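Local coordinates for YycN protein (Bacillus subtilis, PDB 1ON0) that probably transfers an acyl group, most likely acetyl from acetyl-CoA, as a homodimeric member of the GNAT acetyltransferase family, its substrate being unidentified, at residues H59-S64 / I78-E83. Numbering follows the deposited sequence.
Sequences HHHLWS and IHAEPE
This is the open end of an antiparallel beta hairpin, where strand 60-66 begins and strand 72-79 runs out, in the mixed sheet of the GNAT fold. His-61 and Ile-78 form a hydrogen-bonded pair: His-61 N reaches Ile-78 O at 2.9 Å, nearly along the C=O axis, and Ile-78 N returns to His-61 O at 3.0 Å from above the carbonyl plane. Past the strand end one longer bond continues the pattern, Ala-80 N to His-59 O at 3.2 Å.

Side chains alternate between the two faces of the sheet. On one, His-60 and His-79 make a non-hydrogen-bonded pair whose rings cross obliquely, planes 32° apart. ND1 of His-79 sits over one face of the His-60 ring, displaced toward its rim, 3.5 Å from NE2 of His-60. The His-79 ring gets there because its CG is anti to the backbone N (chi1 171°), whereas CG of His-60 lies beside its own N. Flat, polar imidazoles suit this partly exposed face: they pack closely against one another, and His-60 still uses its ND1, hydrogen-bonded to NE1 of Trp-77, which anchors that ring.

The opposite face carries His-61, Ile-78 and Trp-63. CD1 of Ile-78 meets the edge of the indole, 3.6 Å from CH2 of Trp-63, near the ring plane. Branched Ile-78 suits a buried strand position: CG1 takes the crowded place between N and the carbonyl carbon and turns to the tryptophan, while the side chain also touches Ile-91 of strand 88-96 and Ile-122. The broad indole spans beyond its own strand, and CB of His-61 rests 3.5 Å above one Trp-63 ring face, offset toward the rim.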
# COMPACT_ATOMS: atom_id res chain seq x y z
N HIS B 59 -27.43 -2.45 20.19
CA HIS B 59 -27.34 -2.85 18.80
C HIS B 59 -26.27 -2.12 17.99
O HIS B 59 -25.93 -2.51 16.87
CB HIS B 59 -28.70 -2.71 18.12
CG HIS B 59 -29.78 -3.52 18.75
ND1 HIS B 59 -29.55 -4.79 19.24
CD2 HIS B 59 -31.08 -3.25 18.98
CE1 HIS B 59 -30.68 -5.27 19.75
NE2 HIS B 59 -31.62 -4.35 19.61
N HIS B 60 -25.76 -1.03 18.55
CA HIS B 60 -24.71 -0.28 17.89
C HIS B 60 -23.38 -0.84 18.29
O HIS B 60 -23.17 -1.24 19.43
CB HIS B 60 -24.79 1.20 18.28
CG HIS B 60 -25.83 1.95 17.52
ND1 HIS B 60 -25.57 2.56 16.31
CD2 HIS B 60 -27.15 2.14 17.77
CE1 HIS B 60 -26.69 3.09 15.84
NE2 HIS B 60 -27.66 2.85 16.70
N HIS B 61 -22.46 -0.89 17.33
CA HIS B 61 -21.15 -1.41 17.62
C HIS B 61 -20.13 -0.47 17.00
O HIS B 61 -19.98 -0.40 15.77
CB HIS B 61 -20.99 -2.81 17.05
CG HIS B 61 -22.06 -3.77 17.47
ND1 HIS B 61 -23.27 -3.88 16.81
CD2 HIS B 61 -22.09 -4.70 18.45
CE1 HIS B 61 -23.99 -4.85 17.35
NE2 HIS B 61 -23.29 -5.37 18.35
N LEU B 62 -19.45 0.28 17.84
CA LEU B 62 -18.43 1.19 17.36
C LEU B 62 -17.10 0.56 17.75
O LEU B 62 -16.88 0.20 18.91
CB LEU B 62 -18.61 2.59 17.99
CG LEU B 62 -19.87 3.37 17.54
CD1 LEU B 62 -21.10 2.84 18.28
CD2 LEU B 62 -19.69 4.85 17.83
N TRP B 63 -16.24 0.39 16.75
CA TRP B 63 -14.93 -0.23 16.90
C TRP B 63 -13.80 0.69 16.47
O TRP B 63 -13.98 1.52 15.57
CB TRP B 63 -14.83 -1.49 16.02
CG TRP B 63 -15.71 -2.65 16.41
CD1 TRP B 63 -15.59 -3.43 17.52
CD2 TRP B 63 -16.81 -3.18 15.66
NE1 TRP B 63 -16.55 -4.42 17.51
CE2 TRP B 63 -17.31 -4.29 16.38
CE3 TRP B 63 -17.43 -2.84 14.45
CZ2 TRP B 63 -18.39 -5.06 15.94
CZ3 TRP B 63 -18.51 -3.60 14.00
CH2 TRP B 63 -18.97 -4.69 14.75
N SER B 64 -12.64 0.54 17.09
CA SER B 64 -11.47 1.31 16.70
C SER B 64 -10.69 0.31 15.88
O SER B 64 -10.45 -0.81 16.35
CB SER B 64 -10.65 1.70 17.91
OG SER B 64 -10.17 0.53 18.54
N ILE B 78 -21.16 0.18 13.11
CA ILE B 78 -22.28 -0.46 12.43
C ILE B 78 -23.46 -0.64 13.36
O ILE B 78 -23.32 -0.67 14.58
CB ILE B 78 -21.92 -1.85 11.84
CG1 ILE B 78 -21.86 -2.89 12.94
CG2 ILE B 78 -20.60 -1.76 11.10
CD1 ILE B 78 -21.64 -4.30 12.42
N HIS B 79 -24.63 -0.75 12.76
CA HIS B 79 -25.87 -0.95 13.49
C HIS B 79 -26.50 -2.25 13.02
O HIS B 79 -26.54 -2.50 11.82
CB HIS B 79 -26.84 0.18 13.19
CG HIS B 79 -28.22 -0.04 13.74
ND1 HIS B 79 -28.48 -0.13 15.09
CD2 HIS B 79 -29.42 -0.14 13.12
CE1 HIS B 79 -29.78 -0.27 15.28
NE2 HIS B 79 -30.37 -0.28 14.10
N ALA B 80 -26.99 -3.05 13.95
CA ALA B 80 -27.63 -4.31 13.60
C ALA B 80 -29.09 -4.32 14.06
O ALA B 80 -29.41 -4.94 15.06
CB ALA B 80 -26.88 -5.47 14.25
N GLU B 81 -29.97 -3.65 13.32
CA GLU B 81 -31.39 -3.57 13.68
C GLU B 81 -31.96 -4.84 14.32
O GLU B 81 -31.44 -5.94 14.13
CB GLU B 81 -32.24 -3.20 12.45
CG GLU B 81 -32.50 -1.71 12.30
CD GLU B 81 -32.14 -1.18 10.92
OE1 GLU B 81 -32.47 -0.01 10.63
OE2 GLU B 81 -31.53 -1.93 10.13
N PRO B 82 -33.03 -4.69 15.11
CA PRO B 82 -33.66 -5.82 15.78
C PRO B 82 -34.35 -6.80 14.83
O PRO B 82 -35.21 -6.40 14.04
CB PRO B 82 -34.64 -5.15 16.74
CG PRO B 82 -35.03 -3.90 16.01
CD PRO B 82 -33.70 -3.42 15.48
N GLU B 83 -33.97 -8.07 14.92
CA GLU B 83 -34.55 -9.12 14.09
C GLU B 83 -34.77 -8.65 12.65
O GLU B 83 -35.89 -8.73 12.14
CB GLU B 83 -35.88 -9.57 14.68
CG GLU B 83 -35.79 -10.10 16.09
CD GLU B 83 -34.90 -11.32 16.19
OE1 GLU B 83 -35.26 -12.37 15.61
OE2 GLU B 83 -33.83 -11.24 16.85